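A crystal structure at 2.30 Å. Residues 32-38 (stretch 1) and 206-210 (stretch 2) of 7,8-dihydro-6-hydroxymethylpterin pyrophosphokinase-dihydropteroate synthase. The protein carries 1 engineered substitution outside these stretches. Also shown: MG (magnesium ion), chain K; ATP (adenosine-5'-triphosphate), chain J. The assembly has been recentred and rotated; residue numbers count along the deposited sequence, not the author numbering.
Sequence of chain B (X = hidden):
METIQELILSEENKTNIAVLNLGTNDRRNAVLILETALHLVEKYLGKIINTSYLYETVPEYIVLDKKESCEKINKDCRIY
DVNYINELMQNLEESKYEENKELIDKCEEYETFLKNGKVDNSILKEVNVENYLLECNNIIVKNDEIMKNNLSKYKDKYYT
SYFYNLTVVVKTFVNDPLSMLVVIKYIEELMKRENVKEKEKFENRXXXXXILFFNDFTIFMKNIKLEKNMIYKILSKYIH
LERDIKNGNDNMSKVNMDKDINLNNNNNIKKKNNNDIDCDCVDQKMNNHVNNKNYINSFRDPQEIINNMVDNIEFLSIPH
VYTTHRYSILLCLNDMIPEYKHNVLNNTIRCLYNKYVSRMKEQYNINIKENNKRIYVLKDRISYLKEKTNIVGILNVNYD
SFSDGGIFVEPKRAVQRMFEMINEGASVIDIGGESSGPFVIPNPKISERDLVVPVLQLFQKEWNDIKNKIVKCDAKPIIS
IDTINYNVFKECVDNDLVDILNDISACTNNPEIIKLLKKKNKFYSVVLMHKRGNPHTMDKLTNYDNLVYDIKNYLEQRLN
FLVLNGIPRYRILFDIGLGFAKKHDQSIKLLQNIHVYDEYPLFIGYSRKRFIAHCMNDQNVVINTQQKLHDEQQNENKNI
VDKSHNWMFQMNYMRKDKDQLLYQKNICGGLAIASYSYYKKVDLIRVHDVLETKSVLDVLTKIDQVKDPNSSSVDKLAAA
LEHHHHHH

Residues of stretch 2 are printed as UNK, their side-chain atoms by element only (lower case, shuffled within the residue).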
ATOM      1  N   LEU B  32      18.693  18.745 -22.841  1.00 32.99           N
ATOM      2  CA  LEU B  32      19.480  19.049 -24.031  1.00 32.47           C
ATOM      3  C   LEU B  32      20.546  20.091 -23.690  1.00 28.62           C
ATOM      4  O   LEU B  32      21.707  19.934 -24.066  1.00 27.07           O
ATOM      5  CB  LEU B  32      18.549  19.505 -25.164  1.00 34.85           C
ATOM      6  CG  LEU B  32      19.215  20.106 -26.411  1.00 37.98           C
ATOM      7  CD1 LEU B  32      20.104  19.093 -27.137  1.00 35.46           C
ATOM      8  CD2 LEU B  32      18.165  20.667 -27.359  1.00 37.98           C
ATOM      9  N   ILE B  33      20.151  21.116 -22.926  1.00 27.92           N
ATOM     10  CA  ILE B  33      21.046  22.203 -22.567  1.00 28.36           C
ATOM     11  C   ILE B  33      22.201  21.641 -21.746  1.00 27.63           C
ATOM     12  O   ILE B  33      23.370  21.879 -22.064  1.00 28.13           O
ATOM     13  CB  ILE B  33      20.300  23.339 -21.824  1.00 31.56           C
ATOM     14  CG1 ILE B  33      19.169  23.977 -22.645  1.00 33.33           C
ATOM     15  CG2 ILE B  33      21.271  24.388 -21.297  1.00 29.16           C
ATOM     16  CD1 ILE B  33      19.396  23.971 -24.143  1.00 35.06           C
ATOM     17  N   LEU B  34      21.867  20.882 -20.693  1.00 27.48           N
ATOM     18  CA  LEU B  34      22.891  20.462 -19.747  1.00 27.59           C
ATOM     19  C   LEU B  34      23.803  19.398 -20.359  1.00 26.26           C
ATOM     20  O   LEU B  34      25.009  19.396 -20.100  1.00 24.90           O
ATOM     21  CB  LEU B  34      22.251  20.038 -18.420  1.00 28.85           C
ATOM     22  CG  LEU B  34      21.599  21.178 -17.634  1.00 29.80           C
ATOM     23  CD1 LEU B  34      20.626  20.649 -16.586  1.00 29.51           C
ATOM     24  CD2 LEU B  34      22.653  22.071 -16.994  1.00 30.06           C
ATOM     25  N   GLU B  35      23.248  18.538 -21.220  1.00 25.45           N
ATOM     26  CA  GLU B  35      24.083  17.535 -21.872  1.00 28.93           C
ATOM     27  C   GLU B  35      24.997  18.151 -22.945  1.00 29.42           C
ATOM     28  O   GLU B  35      26.111  17.675 -23.160  1.00 29.28           O
ATOM     29  CB  GLU B  35      23.254  16.348 -22.373  1.00 29.34           C
ATOM     30  CG  GLU B  35      22.604  15.560 -21.246  1.00 29.04           C
ATOM     31  CD  GLU B  35      22.126  14.140 -21.511  1.00 30.44           C
ATOM     32  OE1 GLU B  35      21.716  13.834 -22.662  1.00 31.21           O
ATOM     33  OE2 GLU B  35      22.160  13.334 -20.552  1.00 30.85           O
ATOM     34  N   THR B  36      24.527  19.204 -23.622  1.00 29.84           N
ATOM     35  CA  THR B  36      25.343  19.950 -24.577  1.00 30.09           C
ATOM     36  C   THR B  36      26.570  20.519 -23.859  1.00 29.77           C
ATOM     37  O   THR B  36      27.697  20.370 -24.330  1.00 29.10           O
ATOM     38  CB  THR B  36      24.507  21.029 -25.294  1.00 31.46           C
ATOM     39  OG1 THR B  36      23.440  20.425 -26.033  1.00 29.52           O
ATOM     40  CG2 THR B  36      25.328  21.933 -26.191  1.00 32.17           C
ATOM     41  N   ALA B  37      26.345  21.142 -22.692  1.00 29.30           N
ATOM     42  CA  ALA B  37      27.434  21.652 -21.871  1.00 27.32           C
ATOM     43  C   ALA B  37      28.347  20.521 -21.409  1.00 27.08           C
ATOM     44  O   ALA B  37      29.562  20.712 -21.377  1.00 29.84           O
ATOM     45  CB  ALA B  37      26.909  22.462 -20.706  1.00 27.88           C
ATOM     46  N   LEU B  38      27.784  19.351 -21.058  1.00 27.59           N
ATOM     47  CA  LEU B  38      28.636  18.225 -20.669  1.00 27.58           C
ATOM     48  C   LEU B  38      29.594  17.876 -21.802  1.00 27.61           C
ATOM     49  O   LEU B  38      30.775  17.662 -21.555  1.00 30.15           O
ATOM     50  CB  LEU B  38      27.825  16.975 -20.310  1.00 27.39           C
ATOM     51  CG  LEU B  38      27.172  16.943 -18.927  1.00 28.97           C
ATOM     52  CD1 LEU B  38      26.324  15.683 -18.780  1.00 29.04           C
ATOM     53  CD2 LEU B  38      28.207  17.005 -17.820  1.00 26.83           C
ATOM     54  N   UNK B 206      20.300  30.989 -19.574  1.00 52.83           N
ATOM     55  CA  UNK B 206      20.051  29.749 -20.375  1.00 55.86           C
ATOM     56  C   UNK B 206      21.028  28.644 -19.964  1.00 49.75           C
ATOM     57  O   UNK B 206      20.638  27.484 -19.873  1.00 47.85           O
ATOM     58  c   UNK B 206      20.064  30.035 -21.894  1.00 58.71           C
ATOM     59  c   UNK B 206      20.843  31.309 -22.188  1.00 63.42           C
ATOM     60  c   UNK B 206      20.043  28.732 -24.106  1.00 64.48           C
ATOM     61  c   UNK B 206      20.590  28.842 -22.700  1.00 59.69           C
ATOM     62  N   UNK B 207      22.299  29.008 -19.742  1.00 44.48           N
ATOM     63  CA  UNK B 207      23.273  28.129 -19.110  1.00 40.52           C
ATOM     64  C   UNK B 207      24.181  28.966 -18.210  1.00 38.84           C
ATOM     65  O   UNK B 207      24.554  30.085 -18.554  1.00 42.28           O
ATOM     66  c   UNK B 207      24.059  27.283 -20.139  1.00 41.58           C
ATOM     67  c   UNK B 207      25.142  26.427 -19.478  1.00 39.08           C
ATOM     68  c   UNK B 207      24.651  28.149 -21.243  1.00 43.86           C
ATOM     69  c   UNK B 207      24.671  25.081 -18.992  1.00 37.69           C
ATOM     70  N   UNK B 208      24.510  28.406 -17.043  1.00 36.36           N
ATOM     71  CA  UNK B 208      25.378  29.011 -16.050  1.00 32.83           C
ATOM     72  C   UNK B 208      26.319  27.912 -15.568  1.00 31.74           C
ATOM     73  O   UNK B 208      25.865  26.942 -14.979  1.00 33.10           O
ATOM     74  o   UNK B 208      24.820  30.654 -12.747  1.00 37.82           O
ATOM     75  c   UNK B 208      24.553  29.655 -14.923  1.00 32.85           C
ATOM     76  c   UNK B 208      25.357  30.409 -13.867  1.00 34.34           C
ATOM     77  o   UNK B 208      26.504  30.759 -14.153  1.00 35.29           O
ATOM     78  N   UNK B 209      27.614  28.054 -15.868  1.00 30.49           N
ATOM     79  CA  UNK B 209      28.625  27.088 -15.476  1.00 29.11           C
ATOM     80  C   UNK B 209      29.585  27.738 -14.482  1.00 29.83           C
ATOM     81  O   UNK B 209      30.312  28.657 -14.844  1.00 33.12           O
ATOM     82  c   UNK B 209      29.092  25.620 -19.086  1.00 28.39           C
ATOM     83  c   UNK B 209      28.417  26.019 -17.786  1.00 28.58           C
ATOM     84  c   UNK B 209      30.421  25.530 -16.298  1.00 26.19           C
ATOM     85  c   UNK B 209      29.374  26.553 -16.713  1.00 28.12           C
ATOM     86  N   UNK B 210      29.609  27.213 -13.249  1.00 29.59           N
ATOM     87  CA  UNK B 210      30.370  27.774 -12.144  1.00 28.23           C
ATOM     88  C   UNK B 210      31.500  26.824 -11.810  1.00 26.84           C
ATOM     89  O   UNK B 210      31.371  25.635 -12.058  1.00 26.98           O
ATOM     90  o   UNK B 210      28.710  29.970 -11.747  1.00 33.25           O
ATOM     91  c   UNK B 210      28.428  28.969 -11.070  1.00 31.57           C
ATOM     92  o   UNK B 210      27.311  28.769 -10.545  1.00 33.21           O
ATOM     93  c   UNK B 210      29.509  27.925 -10.890  1.00 29.10           C
TER
HETATM   94 MG    MG K 803      27.172  31.666 -12.003  1.00 25.52          MG
HETATM   95  PG  ATP J 802      28.238  33.356  -9.598  1.00 96.31           P
HETATM   96  O1G ATP J 802      27.062  32.688  -8.908  1.00 95.12           O
HETATM   97  O2G ATP J 802      29.232  33.957  -8.618  1.00 81.77           O
HETATM   98  O3G ATP J 802      28.901  32.433 -10.600  1.00 81.21           O
HETATM   99  PB  ATP J 802      26.157  35.067 -10.927  1.00 77.43           P
HETATM  100  O1B ATP J 802      26.170  36.540 -11.151  1.00 82.66           O
HETATM  101  O2B ATP J 802      25.084  34.462 -10.076  1.00 81.12           O
HETATM  102  O3B ATP J 802      27.611  34.620 -10.413  1.00 82.61           O
HETATM  103  PA  ATP J 802      27.179  34.202 -13.532  1.00 88.18           P
HETATM  104  O1A ATP J 802      27.788  32.836 -13.456  1.00 87.24           O
HETATM  105  O2A ATP J 802      26.547  34.623 -14.819  1.00 88.54           O
HETATM  106  O3A ATP J 802      26.105  34.347 -12.352  1.00 79.63           O
HETATM  107  O5' ATP J 802      28.264  35.301 -13.092  1.00 75.90           O
HETATM  108  C5' ATP J 802      29.572  34.841 -12.663  1.00 66.62           C
HETATM  109  C4' ATP J 802      30.344  35.997 -12.084  1.00 58.58           C
HETATM  110  O4' ATP J 802      30.949  35.609 -10.822  1.00 49.98           O
HETATM  111  C3' ATP J 802      31.496  36.506 -12.957  1.00 55.61           C
HETATM  112  O3' ATP J 802      31.599  37.917 -12.803  1.00 58.21           O
HETATM  113  C2' ATP J 802      32.686  35.704 -12.421  1.00 50.80           C
HETATM  114  O2' ATP J 802      33.942  36.328 -12.551  1.00 55.43           O
HETATM  115  C1' ATP J 802      32.357  35.615 -10.937  1.00 45.08           C
HETATM  116  N9  ATP J 802      32.907  34.418 -10.300  1.00 38.10           N
HETATM  117  C8  ATP J 802      33.663  34.391  -9.157  1.00 37.18           C
HETATM  118  N7  ATP J 802      34.019  33.175  -8.814  1.00 35.78           N
HETATM  119  C5  ATP J 802      33.435  32.358  -9.773  1.00 32.54           C
HETATM  120  C6  ATP J 802      33.428  30.961  -9.946  1.00 29.74           C
HETATM  121  N6  ATP J 802      34.058  30.126  -9.129  1.00 25.12           N
HETATM  122  N1  ATP J 802      32.752  30.463 -11.014  1.00 30.50           N
HETATM  123  C2  ATP J 802      32.126  31.319 -11.835  1.00 30.01           C
HETATM  124  N3  ATP J 802      32.063  32.649 -11.764  1.00 32.46           N
HETATM  125  C4  ATP J 802      32.749  33.113 -10.699  1.00 33.68           C
HETATM  126  O   HOH W   1      25.801  30.920 -10.331  1.00 49.84           O

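Position 206 carries four side-chain atoms, all carbon. The first, bonded to CA, forks into two arms, one a single carbon and the other two carbons long. The CA-to-CB bond runs sideways to the helix of stretch 1, although the end of the side chain comes nearer: the first carbon of its longer arm comes within 4.7 Å of CG2 of Ile 33. The nearer approach is made by the backbone: the carbonyl O of position 206 lies 3.5 Å from CG2 of Ile 33, a packing contact with a methyl group. The unequal fork at CB identifies Ile 206, since valine lacks the last carbon and leucine branches further out; its side chain is largely exposed.

Position 207 again has four carbons, forked at the first, with one arm two carbons long. Here CA-to-CB points toward the helix, and the terminal carbon of the longer arm meets three residues of stretch 1: it lies 3.8 Å from CB of Ala 37, 4.1 Å from CD2 of Leu 34 and 4.2 Å from CG2 of Ile 33. The branching identifies Ile 207, and the atom making these contacts is CD1. With chi1 at 176° (t) and chi2 at 87° (p), the longer arm delivers this methyl to the helix surface.

At position 208, where the strand begins, the side chain consists of two carbons, the second bearing two oxygens. This is a carboxylate one carbon removed from CA, with no contact to stretch 1. One oxygen lies 2.4 Å from the magnesium ion MG, while the other lies within hydrogen-bonding distance of water 1, 2.6 Å from its O. The residue is Asp 208, with OD1 on the metal and OD2 facing the water.

Position 209 returns to four carbons forked at the first, one arm being two carbons long. Its CA-to-CB bond points toward the helix, and the end of the long arm reaches CB of Ala 37 at 4.2 Å. This is Ile 209, with chi1 at -53° (m) and chi2 at 174° (t), and CD1 as the contacting atom.

Position 210 has two carbons, the second carrying two oxygens, and is likewise out of reach of stretch 1. One oxygen sits 2.3 Å from the magnesium ion MG. It is Asp 210, and the ligand atom is OD1.

The contact is thus small and apolar, burying 205 Å² in total, with no hydrogen bond between the stretches. Ile 33 and Ala 37, one helical turn apart and linked by the backbone hydrogen bond from Ala 37 N to Ile 33 O (3.1 Å), both point toward stretch 2. The small side chain of Ala 37 receives the CD1 methyls of both Ile 207 and Ile 209. Alternation along the strand places Ile 209 against the helix while Asp 208 and Asp 210 bind the magnesium, which also contacts ATP through O3G (2.4 Å from MG) and O1A (2.0 Å from MG).

Stretch 2 206-210: IIDID
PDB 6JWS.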